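Local atomic coordinates of GTPase activator-like protein (PDB entry 6SSH), a protein that probably stimulates GTP hydrolysis by a small GTPase, the chain here being the Rap/Ran-GAP-type catalytic domain of a longer TSC2-like protein. Residues V104-N109 / I129-T134; V7-E12 / L21-G26; M25-Y30 / W108-K113; F115-F120 / Q159-P164. All blocks are in the same frame, centred on the assembly; numbering follows the deposited sequence.

In the fold
The four contacts are built around the mixed sheet of the GAP domain. Contact 1 pairs two of its parallel strands, 104-109 and 127-134; the centres of contacts 2, 3 and 4 lie about 11, 9 and 10 Å from its own. Contacts 2 and 3, centres about 7 Å apart, share Met25 and Gly26 in the loop between helices 17-21 and 28-37; contact 2 sets this loop on strand 2-10, contact 3 the helix start on strand 104-109, and the Tyr9-Asp110 hydrogen bond joins them. Trp108 belongs to contacts 1 and 3. The centre of contact 4 lies about 17 Å from those of contacts 2 and 3; there Phe115 packs on Val107 and Val130 and a 1,2-ethanediol is bound.

Contact 1: residues V104-N109 / I129-T134; sequences VNIVWN and IVITPT
Ile131 and Trp108 meet where two parallel strands, 104-109 and 127-134, lie side by side in the mixed sheet of the GAP domain, joined by a crossover loop. The strand segments run at 13° to each other, and four backbone hydrogen bonds alternate between them: Ile129 N to Asn105 O, Val107 N to Ile129 O, Ile131 N to Val107 O at 2.8 Å, and Asn109 N to Ile131 O.

Ile131 can be followed outward from the strand. Its CB lies 3.7 Å from Val107 O, and the branches part there. CG2, anti to the backbone N, sits over one face of the indole, 3.9 Å from the centroid of the six-membered ring of Trp108, a CH-pi contact. CG1 leads the other way to CD1, which touches Ile106 CG2 at 3.8 Å and Trp108 CE3 at 3.9 Å. A beta-branched residue suits this place because it serves two neighbours at once while keeping to the extended backbone.

Helix 183-201 packs against the face carrying Ile106 and Trp108. Val107 and Val130, on the other face, turn to Phe115 of the crossover loop. Farther along, Asn109 CB comes within 4.1 Å of Val130 CG1. Pro133 finishes the contact, approaching the indole obliquely, its CG 3.7 Å from Trp108 NE1.

Contact 2: residues V7-E12 / L21-G26; sequences VIYIKE and LANTMG
Asn23 ND2 has two acceptors: Tyr9 O, at 3.0 Å, and Gln14 OE1. The bond to Tyr9 is somewhat bent, with an N-H...O angle of 148°. Tyr9 O lies in the plane of the Asn23 amide, whereas the nitrogen stands 37° out of the carbonyl plane of Tyr9. At the other end of the same amide, OD1 accepts from a water at 2.8 Å, and that water in turn accepts from Lys11 NZ. An asparagine suits this place because one short side chain offers both N-H donors and an acceptor.

The contact ties the end of strand 2-10, in the central sheet, to the loop that leads from helix 17-21 to helix 28-37. Tyr9 reaches toward this loop with CG anti to its backbone N (chi1 -178°). Gly26 CA stands directly over the middle of the Tyr9 ring, 3.5 Å from its centroid, a CH-pi contact. A glycine can come this close because no beta carbon stands between its backbone and the ring. Met25 O, just before it, is 3.7 Å from Tyr9 CD2, while the hydroxyl of Tyr9 is hydrogen-bonded to Asp110 OD2, just after strand 104-109.

Contact 3: residues M25-Y30 / W108-K113; sequences MGSPDY and WNDSGK
Ser27 is the N-cap of helix 28-37, and this first turn of the helix packs on Trp108 and Asp110 at the end of strand 104-109. The serine takes OG between its backbone N and carbonyl carbon (chi1 67°), where it accepts from Tyr30 N at 3.1 Å. The same hydroxyl is bonded to a water at 2.8 Å. That water accepts from Trp108 NE1 at 3.0 Å and donates to Asp110 OD2, which Tyr9 also holds, at 2.6 Å, so it joins the helix cap to the strand end. Serine is well suited here, since its single oxygen both caps the helix and takes part in the bridge.

The rest of the contact is aromatic. Tyr30 CA sits over the six-membered ring of Trp108, 3.8 Å from its centroid, on the face opposite Ile131, so the indole lies between helix 28-37 and Ile131 of the neighbouring strand 127-134. The Tyr30 ring turns its edge to the indole face in an offset edge-to-face pair, with planes at 74°. The hydroxyl of Tyr30 bonds to Thr80.

Side chains also hold the turn that follows the strand. Asn109 OD1 accepts from Ser111 N in an Asx turn and from Ser111 OG as well, while Asn109 ND2 donates to Lys113 O at 2.8 Å.

Contact 4: residues F115-F120 / Q159-P164; sequences FRFDTF and QVMSQP. With EDO (1,2-ethanediol), chain D.
Phe117 and Met161 bring a type I beta turn, Arg116 to Thr119, against strand 155-162 of the sheet. The turn belongs to the loop crossing between the parallel strands 104-109 and 127-134, and the contact lies at the protein surface.

The apolar and sulfur contacts centre on Met161, whose unbranched side chain can reach two rings. Its SD lies at the edge of the Phe115 ring, near the ring plane, 3.8 Å from CD2, a Met-aromatic contact. A bend at chi3 (51°) then carries CE to Phe117 CB at 3.5 Å. The Phe115 ring also meets Tyr128 edge-to-face.

The second kind is aromatic ring against polar groups. Phe117 reaches across with CG anti to its backbone N (chi1 -173°), and CZ comes within 3.5 Å of Gln163 N. The side-chain amide of Gln163 crosses the ring edge almost at a right angle, planes 81° apart, with CD 3.8 Å from Phe117 CZ. Gln163 NE2 is bonded to Asn125 O, which holds the amide in this place.

Hydrogen bonds shape the turn. Arg116 O accepts from both Thr119 N and Thr119 OG1, the latter at 2.6 Å; threonine provides that extra donor. The same OG1 accepts at 2.7 Å from O2 of a 1,2-ethanediol, probably from the crystallisation liquor. O2 in turn accepts from Arg116 N at 2.9 Å and rests 3.3 Å from Phe115 CD1.

Contact 1: residues V104-N109 / I129-T134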
loop_
_atom_site.group_PDB
_atom_site.type_symbol
_atom_site.label_atom_id
_atom_site.label_comp_id
_atom_site.label_asym_id
_atom_site.label_seq_id
_atom_site.Cartn_x
_atom_site.Cartn_y
_atom_site.Cartn_z
ATOM N N VAL A 104 2.070 8.383 -1.963
ATOM C CA VAL A 104 1.042 7.734 -1.160
ATOM C C VAL A 104 1.370 6.260 -1.001
ATOM O O VAL A 104 1.658 5.588 -1.996
ATOM C CB VAL A 104 -0.334 7.872 -1.850
ATOM C CG1 VAL A 104 -1.402 7.248 -1.007
ATOM C CG2 VAL A 104 -0.619 9.364 -2.128
ATOM N N ASN A 105 1.285 5.760 0.244
ATOM C CA ASN A 105 1.465 4.358 0.576
ATOM C C ASN A 105 0.382 3.884 1.503
ATOM O O ASN A 105 0.071 4.585 2.468
ATOM C CB ASN A 105 2.872 4.108 1.218
ATOM C CG ASN A 105 3.984 4.204 0.223
ATOM O OD1 ASN A 105 4.171 3.299 -0.573
ATOM N ND2 ASN A 105 4.685 5.262 0.229
ATOM N N ILE A 106 -0.146 2.744 1.219
ATOM C CA ILE A 106 -1.093 2.010 2.054
ATOM C C ILE A 106 -0.309 1.093 2.945
ATOM O O ILE A 106 0.584 0.336 2.427
ATOM C CB ILE A 106 -2.082 1.233 1.193
ATOM C CG1 ILE A 106 -2.879 2.196 0.327
ATOM C CG2 ILE A 106 -2.979 0.325 2.044
ATOM C CD1 ILE A 106 -3.579 1.528 -0.841
ATOM N N VAL A 107 -0.549 1.075 4.250
ATOM C CA VAL A 107 0.154 0.254 5.199
ATOM C C VAL A 107 -0.811 -0.679 5.896
ATOM O O VAL A 107 -1.803 -0.187 6.493
ATOM C CB VAL A 107 0.846 1.136 6.256
ATOM C CG1 VAL A 107 1.559 0.299 7.317
ATOM C CG2 VAL A 107 1.860 2.058 5.602
ATOM N N TRP A 108 -0.656 -1.969 5.796
ATOM C CA TRP A 108 -1.457 -2.940 6.537
ATOM C C TRP A 108 -0.676 -3.254 7.799
ATOM O O TRP A 108 0.318 -3.986 7.777
ATOM C CB TRP A 108 -1.742 -4.171 5.690
ATOM C CG TRP A 108 -2.710 -5.094 6.406
ATOM C CD1 TRP A 108 -2.496 -5.825 7.520
ATOM C CD2 TRP A 108 -4.107 -5.302 6.050
ATOM N NE1 TRP A 108 -3.653 -6.508 7.893
ATOM C CE2 TRP A 108 -4.635 -6.211 6.971
ATOM C CE3 TRP A 108 -4.903 -4.855 5.018
ATOM C CZ2 TRP A 108 -5.976 -6.647 6.915
ATOM C CZ3 TRP A 108 -6.224 -5.280 4.941
ATOM C CH2 TRP A 108 -6.744 -6.165 5.896
ATOM N N ASN A 109 -1.061 -2.618 8.904
ATOM C CA ASN A 109 -0.310 -2.691 10.135
ATOM C C ASN A 109 -0.764 -3.847 11.016
ATOM O O ASN A 109 -1.656 -3.695 11.864
ATOM C CB ASN A 109 -0.399 -1.379 10.880
ATOM C CG ASN A 109 0.397 -1.424 12.174
ATOM O OD1 ASN A 109 1.324 -2.207 12.319
ATOM N ND2 ASN A 109 0.003 -0.569 13.136
ATOM N N ILE A 129 -1.841 5.694 4.400
ATOM C CA ILE A 129 -3.198 5.219 4.691
ATOM C C ILE A 129 -3.038 3.976 5.501
ATOM O O ILE A 129 -2.586 2.942 4.956
ATOM C CB ILE A 129 -4.010 4.973 3.443
ATOM C CG1 ILE A 129 -4.180 6.260 2.658
ATOM C CG2 ILE A 129 -5.375 4.359 3.783
ATOM C CD1 ILE A 129 -4.543 6.082 1.251
ATOM N N VAL A 130 -3.228 4.030 6.811
ATOM C CA VAL A 130 -2.862 2.956 7.730
ATOM C C VAL A 130 -4.083 2.127 8.097
ATOM O O VAL A 130 -5.081 2.679 8.616
ATOM C CB VAL A 130 -2.193 3.483 8.965
ATOM C CG1 VAL A 130 -1.747 2.353 9.803
ATOM C CG2 VAL A 130 -1.036 4.419 8.629
ATOM N N ILE A 131 -4.071 0.842 7.835
ATOM C CA ILE A 131 -5.138 -0.133 8.094
ATOM C C ILE A 131 -4.694 -0.939 9.289
ATOM O O ILE A 131 -3.654 -1.582 9.229
ATOM C CB ILE A 131 -5.366 -1.072 6.911
ATOM C CG1 ILE A 131 -5.787 -0.291 5.681
ATOM C CG2 ILE A 131 -6.367 -2.176 7.273
ATOM C CD1 ILE A 131 -5.669 -1.040 4.347
ATOM N N THR A 132 -5.444 -0.967 10.371
ATOM C CA THR A 132 -5.093 -1.740 11.550
ATOM C C THR A 132 -6.280 -2.607 11.920
ATOM O O THR A 132 -7.313 -2.054 12.349
ATOM C CB THR A 132 -4.754 -0.821 12.724
ATOM O OG1 THR A 132 -3.769 0.132 12.312
ATOM C CG2 THR A 132 -4.188 -1.584 13.873
ATOM N N PRO A 133 -6.186 -3.925 11.820
ATOM C CA PRO A 133 -7.288 -4.799 12.249
ATOM C C PRO A 133 -7.668 -4.538 13.700
ATOM O O PRO A 133 -6.862 -4.238 14.566
ATOM C CB PRO A 133 -6.733 -6.178 12.083
ATOM C CG PRO A 133 -5.750 -6.007 10.897
ATOM C CD PRO A 133 -5.091 -4.692 11.174
ATOM N N THR A 134 -8.976 -4.631 13.987
ATOM C CA THR A 134 -9.532 -4.458 15.322
ATOM C C THR A 134 -10.540 -5.550 15.588
ATOM O O THR A 134 -11.264 -5.950 14.668
ATOM C CB THR A 134 -10.152 -3.106 15.464
ATOM O OG1 THR A 134 -10.678 -2.979 16.792
ATOM C CG2 THR A 134 -11.308 -2.929 14.505
#

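Contact 2: residues V7-E12 / L21-G26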
loop_
_atom_site.group_PDB
_atom_site.type_symbol
_atom_site.label_atom_id
_atom_site.label_comp_id
_atom_site.label_asym_id
_atom_site.label_seq_id
_atom_site.Cartn_x
_atom_site.Cartn_y
_atom_site.Cartn_z
ATOM N N VAL A 7 1.833 -0.527 -1.287
ATOM C CA VAL A 7 1.070 -1.304 -0.343
ATOM C C VAL A 7 2.060 -2.132 0.422
ATOM O O VAL A 7 2.801 -2.956 -0.174
ATOM C CB VAL A 7 0.037 -2.255 -0.981
ATOM C CG1 VAL A 7 -0.753 -2.951 0.103
ATOM C CG2 VAL A 7 -0.873 -1.497 -1.951
ATOM N N ILE A 8 2.115 -1.921 1.719
ATOM C CA ILE A 8 3.156 -2.490 2.585
ATOM C C ILE A 8 2.574 -3.254 3.751
ATOM O O ILE A 8 1.852 -2.643 4.571
ATOM C CB ILE A 8 4.053 -1.393 3.160
ATOM C CG1 ILE A 8 4.627 -0.483 2.052
ATOM C CG2 ILE A 8 5.180 -2.015 3.984
ATOM C CD1 ILE A 8 5.193 0.844 2.561
ATOM N N TYR A 9 2.822 -4.542 3.878
ATOM C CA TYR A 9 2.375 -5.367 4.996
ATOM C C TYR A 9 3.407 -5.379 6.101
ATOM O O TYR A 9 4.586 -5.695 5.851
ATOM C CB TYR A 9 2.139 -6.821 4.533
ATOM C CG TYR A 9 1.635 -7.696 5.652
ATOM C CD1 TYR A 9 0.300 -7.655 6.049
ATOM C CD2 TYR A 9 2.467 -8.532 6.369
ATOM C CE1 TYR A 9 -0.161 -8.414 7.094
ATOM C CE2 TYR A 9 2.012 -9.307 7.423
ATOM C CZ TYR A 9 0.685 -9.255 7.812
ATOM O OH TYR A 9 0.274 -10.027 8.857
ATOM N N ILE A 10 2.967 -5.045 7.312
ATOM C CA ILE A 10 3.801 -5.105 8.514
ATOM C C ILE A 10 3.375 -6.279 9.380
ATOM O O ILE A 10 2.215 -6.335 9.799
ATOM C CB ILE A 10 3.771 -3.813 9.321
ATOM C CG1 ILE A 10 4.025 -2.601 8.431
ATOM C CG2 ILE A 10 4.749 -3.940 10.461
ATOM C CD1 ILE A 10 4.023 -1.280 9.175
ATOM N N LYS A 11 4.280 -7.222 9.620
ATOM C CA LYS A 11 4.003 -8.430 10.382
ATOM C C LYS A 11 4.103 -8.148 11.880
ATOM O O LYS A 11 4.802 -7.239 12.305
ATOM C CB LYS A 11 4.986 -9.546 9.946
ATOM C CG LYS A 11 4.689 -10.949 10.434
ATOM C CD LYS A 11 5.677 -11.988 9.791
ATOM C CE LYS A 11 7.110 -11.477 9.681
ATOM N NZ LYS A 11 8.115 -12.594 9.676
ATOM N N GLU A 12 3.481 -9.008 12.677
ATOM C CA GLU A 12 3.527 -8.904 14.120
ATOM C C GLU A 12 4.938 -8.685 14.660
ATOM O O GLU A 12 5.862 -9.426 14.281
ATOM C CB GLU A 12 2.968 -10.188 14.726
ATOM C CG GLU A 12 2.876 -10.141 16.258
ATOM C CD GLU A 12 1.991 -11.240 16.814
ATOM O OE1 GLU A 12 2.380 -12.419 16.701
ATOM O OE2 GLU A 12 0.917 -10.908 17.363
ATOM N N LEU A 21 10.164 -4.711 4.638
ATOM C CA LEU A 21 10.234 -4.849 3.185
ATOM C C LEU A 21 10.549 -6.288 2.829
ATOM O O LEU A 21 10.149 -6.721 1.745
ATOM C CB LEU A 21 11.296 -3.905 2.631
ATOM C CG LEU A 21 10.968 -2.396 2.706
ATOM C CD1 LEU A 21 12.176 -1.580 2.219
ATOM C CD2 LEU A 21 9.725 -2.037 1.914
ATOM N N ALA A 22 11.241 -7.009 3.656
ATOM C CA ALA A 22 11.593 -8.396 3.357
ATOM C C ALA A 22 10.367 -9.313 3.273
ATOM O O ALA A 22 10.459 -10.415 2.734
ATOM C CB ALA A 22 12.585 -8.925 4.357
ATOM N N ASN A 23 9.234 -8.932 3.860
ATOM C CA ASN A 23 8.081 -9.806 3.868
ATOM C C ASN A 23 7.645 -10.170 2.458
ATOM O O ASN A 23 7.660 -9.332 1.566
ATOM C CB ASN A 23 6.890 -9.146 4.584
ATOM C CG ASN A 23 7.169 -8.842 6.029
ATOM O OD1 ASN A 23 7.938 -9.511 6.698
ATOM N ND2 ASN A 23 6.474 -7.856 6.566
ATOM N N THR A 24 7.259 -11.452 2.292
ATOM C CA THR A 24 6.780 -11.930 1.006
ATOM C C THR A 24 5.369 -12.486 1.029
ATOM O O THR A 24 4.904 -13.063 0.063
ATOM C CB THR A 24 7.637 -12.980 0.401
ATOM O OG1 THR A 24 7.718 -14.006 1.339
ATOM C CG2 THR A 24 9.053 -12.392 0.048
ATOM N N MET A 25 4.664 -12.246 2.124
ATOM C CA MET A 25 3.239 -12.564 2.210
ATOM C C MET A 25 2.711 -11.855 3.432
ATOM O O MET A 25 3.442 -11.391 4.295
ATOM C CB MET A 25 3.077 -14.054 2.297
ATOM C CG MET A 25 3.581 -14.567 3.543
ATOM S SD MET A 25 3.330 -16.371 3.727
ATOM C CE MET A 25 1.688 -16.587 3.020
ATOM N N GLY A 26 1.394 -11.758 3.476
ATOM C CA GLY A 26 0.665 -11.197 4.588
ATOM C C GLY A 26 -0.379 -12.171 5.131
ATOM O O GLY A 26 -0.359 -13.376 4.868
HETATM O O HOH W 1 8.675 -12.149 7.050
#

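Contact 3: residues M25-Y30 / W108-K113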
loop_
_atom_site.group_PDB
_atom_site.type_symbol
_atom_site.label_atom_id
_atom_site.label_comp_id
_atom_site.label_asym_id
_atom_site.label_seq_id
_atom_site.Cartn_x
_atom_site.Cartn_y
_atom_site.Cartn_z
ATOM N N MET A 25 4.664 -12.246 2.124
ATOM C CA MET A 25 3.239 -12.564 2.210
ATOM C C MET A 25 2.711 -11.855 3.432
ATOM O O MET A 25 3.442 -11.391 4.295
ATOM C CB MET A 25 3.077 -14.054 2.297
ATOM C CG MET A 25 3.581 -14.567 3.543
ATOM S SD MET A 25 3.330 -16.371 3.727
ATOM C CE MET A 25 1.688 -16.587 3.020
ATOM N N GLY A 26 1.394 -11.758 3.476
ATOM C CA GLY A 26 0.665 -11.197 4.588
ATOM C C GLY A 26 -0.379 -12.171 5.131
ATOM O O GLY A 26 -0.359 -13.376 4.868
ATOM N N SER A 27 -1.346 -11.650 5.875
ATOM C CA SER A 27 -2.406 -12.468 6.453
ATOM C C SER A 27 -3.479 -12.761 5.419
ATOM O O SER A 27 -3.567 -12.103 4.401
ATOM C CB SER A 27 -3.068 -11.697 7.594
ATOM O OG SER A 27 -3.735 -10.569 6.991
ATOM N N PRO A 28 -4.350 -13.732 5.724
ATOM C CA PRO A 28 -5.424 -14.035 4.771
ATOM C C PRO A 28 -6.304 -12.815 4.504
ATOM O O PRO A 28 -6.671 -12.593 3.336
ATOM C CB PRO A 28 -6.198 -15.142 5.478
ATOM C CG PRO A 28 -5.079 -15.895 6.253
ATOM C CD PRO A 28 -4.223 -14.764 6.775
ATOM N N ASP A 29 -6.642 -12.030 5.516
ATOM C CA ASP A 29 -7.490 -10.854 5.267
ATOM C C ASP A 29 -6.767 -9.822 4.413
ATOM O O ASP A 29 -7.380 -9.179 3.537
ATOM C CB ASP A 29 -7.926 -10.206 6.586
ATOM C CG ASP A 29 -8.998 -10.972 7.314
ATOM O OD1 ASP A 29 -9.712 -11.801 6.706
ATOM O OD2 ASP A 29 -9.105 -10.703 8.523
ATOM N N TYR A 30 -5.466 -9.666 4.621
ATOM C CA TYR A 30 -4.674 -8.785 3.778
ATOM C C TYR A 30 -4.685 -9.210 2.317
ATOM O O TYR A 30 -4.885 -8.405 1.397
ATOM C CB TYR A 30 -3.226 -8.745 4.312
ATOM C CG TYR A 30 -2.206 -8.214 3.323
ATOM C CD1 TYR A 30 -2.025 -6.871 3.080
ATOM C CD2 TYR A 30 -1.395 -9.097 2.629
ATOM C CE1 TYR A 30 -1.068 -6.415 2.201
ATOM C CE2 TYR A 30 -0.443 -8.652 1.772
ATOM C CZ TYR A 30 -0.255 -7.331 1.543
ATOM O OH TYR A 30 0.698 -6.864 0.670
ATOM N N TRP A 108 -0.656 -1.969 5.796
ATOM C CA TRP A 108 -1.457 -2.940 6.537
ATOM C C TRP A 108 -0.676 -3.254 7.799
ATOM O O TRP A 108 0.318 -3.986 7.777
ATOM C CB TRP A 108 -1.742 -4.171 5.690
ATOM C CG TRP A 108 -2.710 -5.094 6.406
ATOM C CD1 TRP A 108 -2.496 -5.825 7.520
ATOM C CD2 TRP A 108 -4.107 -5.302 6.050
ATOM N NE1 TRP A 108 -3.653 -6.508 7.893
ATOM C CE2 TRP A 108 -4.635 -6.211 6.971
ATOM C CE3 TRP A 108 -4.903 -4.855 5.018
ATOM C CZ2 TRP A 108 -5.976 -6.647 6.915
ATOM C CZ3 TRP A 108 -6.224 -5.280 4.941
ATOM C CH2 TRP A 108 -6.744 -6.165 5.896
ATOM N N ASN A 109 -1.061 -2.618 8.904
ATOM C CA ASN A 109 -0.310 -2.691 10.135
ATOM C C ASN A 109 -0.764 -3.847 11.016
ATOM O O ASN A 109 -1.656 -3.695 11.864
ATOM C CB ASN A 109 -0.399 -1.379 10.880
ATOM C CG ASN A 109 0.397 -1.424 12.174
ATOM O OD1 ASN A 109 1.324 -2.207 12.319
ATOM N ND2 ASN A 109 0.003 -0.569 13.136
ATOM N N ASP A 110 -0.169 -5.012 10.839
ATOM C CA ASP A 110 -0.357 -6.140 11.723
ATOM C C ASP A 110 0.721 -6.206 12.800
ATOM O O ASP A 110 0.856 -7.232 13.461
ATOM C CB ASP A 110 -0.389 -7.449 10.960
ATOM C CG ASP A 110 -1.782 -7.944 10.665
ATOM O OD1 ASP A 110 -2.762 -7.291 11.088
ATOM O OD2 ASP A 110 -1.914 -8.950 9.953
ATOM N N SER A 111 1.446 -5.129 13.069
ATOM C CA SER A 111 2.563 -5.217 14.001
ATOM C C SER A 111 2.172 -5.393 15.451
ATOM O O SER A 111 2.977 -5.843 16.226
ATOM C CB SER A 111 3.431 -3.971 13.947
ATOM O OG SER A 111 2.795 -2.849 14.505
ATOM N N GLY A 112 0.971 -4.949 15.801
ATOM C CA GLY A 112 0.527 -4.908 17.202
ATOM C C GLY A 112 0.978 -3.648 17.905
ATOM O O GLY A 112 0.749 -3.496 19.122
ATOM N N LYS A 113 1.605 -2.743 17.183
ATOM C CA LYS A 113 2.157 -1.496 17.692
ATOM C C LYS A 113 1.592 -0.335 16.887
ATOM O O LYS A 113 1.152 -0.500 15.736
ATOM C CB LYS A 113 3.684 -1.510 17.585
ATOM C CG LYS A 113 4.353 -2.730 18.242
ATOM C CD LYS A 113 5.857 -2.797 17.945
ATOM C CE LYS A 113 6.531 -4.015 18.598
ATOM N NZ LYS A 113 6.570 -3.918 20.087
HETATM O O HOH W 2 -4.445 -9.061 9.203
#

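Contact 4: residues F115-F120 / Q159-P164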
loop_
_atom_site.group_PDB
_atom_site.type_symbol
_atom_site.label_atom_id
_atom_site.label_comp_id
_atom_site.label_asym_id
_atom_site.label_seq_id
_atom_site.Cartn_x
_atom_site.Cartn_y
_atom_site.Cartn_z
ATOM N N PHE A 115 1.579 2.593 14.340
ATOM C CA PHE A 115 2.448 2.855 13.193
ATOM C C PHE A 115 3.216 4.147 13.363
ATOM O O PHE A 115 2.603 5.189 13.668
ATOM C CB PHE A 115 1.617 2.946 11.910
ATOM C CG PHE A 115 2.454 3.263 10.698
ATOM C CD1 PHE A 115 3.363 2.344 10.179
ATOM C CD2 PHE A 115 2.395 4.504 10.095
ATOM C CE1 PHE A 115 4.174 2.658 9.094
ATOM C CE2 PHE A 115 3.204 4.787 9.011
ATOM C CZ PHE A 115 4.086 3.876 8.530
ATOM N N ARG A 116 4.524 4.105 13.196
ATOM C CA ARG A 116 5.361 5.293 13.336
ATOM C C ARG A 116 5.511 5.969 11.981
ATOM O O ARG A 116 5.871 5.310 10.974
ATOM C CB ARG A 116 6.747 4.932 13.873
ATOM C CG ARG A 116 6.694 4.252 15.219
ATOM C CD ARG A 116 5.847 5.040 16.186
ATOM N NE ARG A 116 5.738 4.428 17.499
ATOM C CZ ARG A 116 5.003 4.938 18.480
ATOM N NH1 ARG A 116 4.325 6.055 18.272
ATOM N NH2 ARG A 116 4.953 4.335 19.663
ATOM N N PHE A 117 5.320 7.274 11.942
ATOM C CA PHE A 117 5.319 8.003 10.681
ATOM C C PHE A 117 6.676 7.950 9.990
ATOM O O PHE A 117 6.737 8.000 8.760
ATOM C CB PHE A 117 4.900 9.469 10.943
ATOM C CG PHE A 117 4.716 10.258 9.693
ATOM C CD1 PHE A 117 3.614 10.049 8.878
ATOM C CD2 PHE A 117 5.621 11.239 9.347
ATOM C CE1 PHE A 117 3.437 10.771 7.709
ATOM C CE2 PHE A 117 5.452 11.983 8.178
ATOM C CZ PHE A 117 4.362 11.738 7.355
ATOM N N ASP A 118 7.754 7.773 10.750
ATOM C CA ASP A 118 9.098 7.773 10.218
ATOM C C ASP A 118 9.636 6.365 9.901
ATOM O O ASP A 118 10.827 6.183 9.696
ATOM C CB ASP A 118 10.056 8.523 11.159
ATOM C CG ASP A 118 10.212 7.852 12.492
ATOM O OD1 ASP A 118 9.469 6.907 12.804
ATOM O OD2 ASP A 118 11.083 8.292 13.275
ATOM N N THR A 119 8.714 5.388 9.815
ATOM C CA THR A 119 9.094 3.987 9.536
ATOM C C THR A 119 9.827 3.797 8.229
ATOM O O THR A 119 10.719 2.954 8.170
ATOM C CB THR A 119 7.893 3.038 9.629
ATOM O OG1 THR A 119 7.333 3.130 10.936
ATOM C CG2 THR A 119 8.306 1.586 9.394
ATOM N N PHE A 120 9.502 4.578 7.185
ATOM C CA PHE A 120 10.020 4.339 5.854
ATOM C C PHE A 120 10.581 5.663 5.342
ATOM O O PHE A 120 9.982 6.338 4.488
ATOM C CB PHE A 120 8.901 3.880 4.900
ATOM C CG PHE A 120 8.137 2.690 5.376
ATOM C CD1 PHE A 120 8.706 1.402 5.356
ATOM C CD2 PHE A 120 6.852 2.805 5.784
ATOM C CE1 PHE A 120 7.936 0.321 5.798
ATOM C CE2 PHE A 120 6.095 1.734 6.203
ATOM C CZ PHE A 120 6.658 0.505 6.236
ATOM N N GLN A 159 -6.729 5.042 9.259
ATOM C CA GLN A 159 -6.248 6.354 9.670
ATOM C C GLN A 159 -5.313 6.916 8.622
ATOM O O GLN A 159 -4.445 6.194 8.069
ATOM C CB GLN A 159 -5.511 6.239 10.992
ATOM C CG GLN A 159 -4.942 7.549 11.552
ATOM C CD GLN A 159 -4.329 7.386 12.963
ATOM O OE1 GLN A 159 -4.465 6.346 13.606
ATOM N NE2 GLN A 159 -3.637 8.420 13.426
ATOM N N VAL A 160 -5.443 8.173 8.290
ATOM C CA VAL A 160 -4.537 8.803 7.347
ATOM C C VAL A 160 -3.518 9.559 8.171
ATOM O O VAL A 160 -3.884 10.320 9.127
ATOM C CB VAL A 160 -5.275 9.693 6.351
ATOM C CG1 VAL A 160 -4.324 10.470 5.414
ATOM C CG2 VAL A 160 -6.267 8.926 5.586
ATOM N N MET A 161 -2.237 9.391 7.845
ATOM C CA MET A 161 -1.138 10.092 8.504
ATOM C C MET A 161 -0.367 10.816 7.443
ATOM O O MET A 161 0.031 10.198 6.470
ATOM C CB MET A 161 -0.213 9.145 9.250
ATOM C CG MET A 161 -0.876 8.447 10.391
ATOM S SD MET A 161 0.227 7.344 11.250
ATOM C CE MET A 161 1.652 8.343 11.604
ATOM N N SER A 162 -0.195 12.116 7.545
ATOM C CA SER A 162 0.476 12.861 6.477
ATOM C C SER A 162 1.455 13.862 7.014
ATOM O O SER A 162 1.435 14.215 8.222
ATOM C CB SER A 162 -0.541 13.576 5.597
ATOM O OG SER A 162 -1.290 14.527 6.353
ATOM N N GLN A 163 2.326 14.350 6.135
ATOM C CA GLN A 163 3.271 15.398 6.535
ATOM C C GLN A 163 2.561 16.607 7.141
ATOM O O GLN A 163 1.411 16.910 6.823
ATOM C CB GLN A 163 4.025 15.890 5.311
ATOM C CG GLN A 163 4.851 14.876 4.635
ATOM C CD GLN A 163 6.063 14.565 5.383
ATOM O OE1 GLN A 163 6.396 15.238 6.353
ATOM N NE2 GLN A 163 6.787 13.550 4.925
ATOM N N PRO A 164 3.249 17.387 7.990
ATOM C CA PRO A 164 2.628 18.613 8.491
ATOM C C PRO A 164 2.287 19.588 7.362
ATOM O O PRO A 164 3.111 19.732 6.458
ATOM C CB PRO A 164 3.711 19.229 9.379
ATOM C CG PRO A 164 4.599 18.070 9.743
ATOM C CD PRO A 164 4.555 17.107 8.600
HETATM C C1 EDO D . 5.201 -0.481 13.587
HETATM O O1 EDO D . 6.013 -1.072 14.592
HETATM C C2 EDO D . 6.147 0.238 12.662
HETATM O O2 EDO D . 5.670 1.540 12.411
#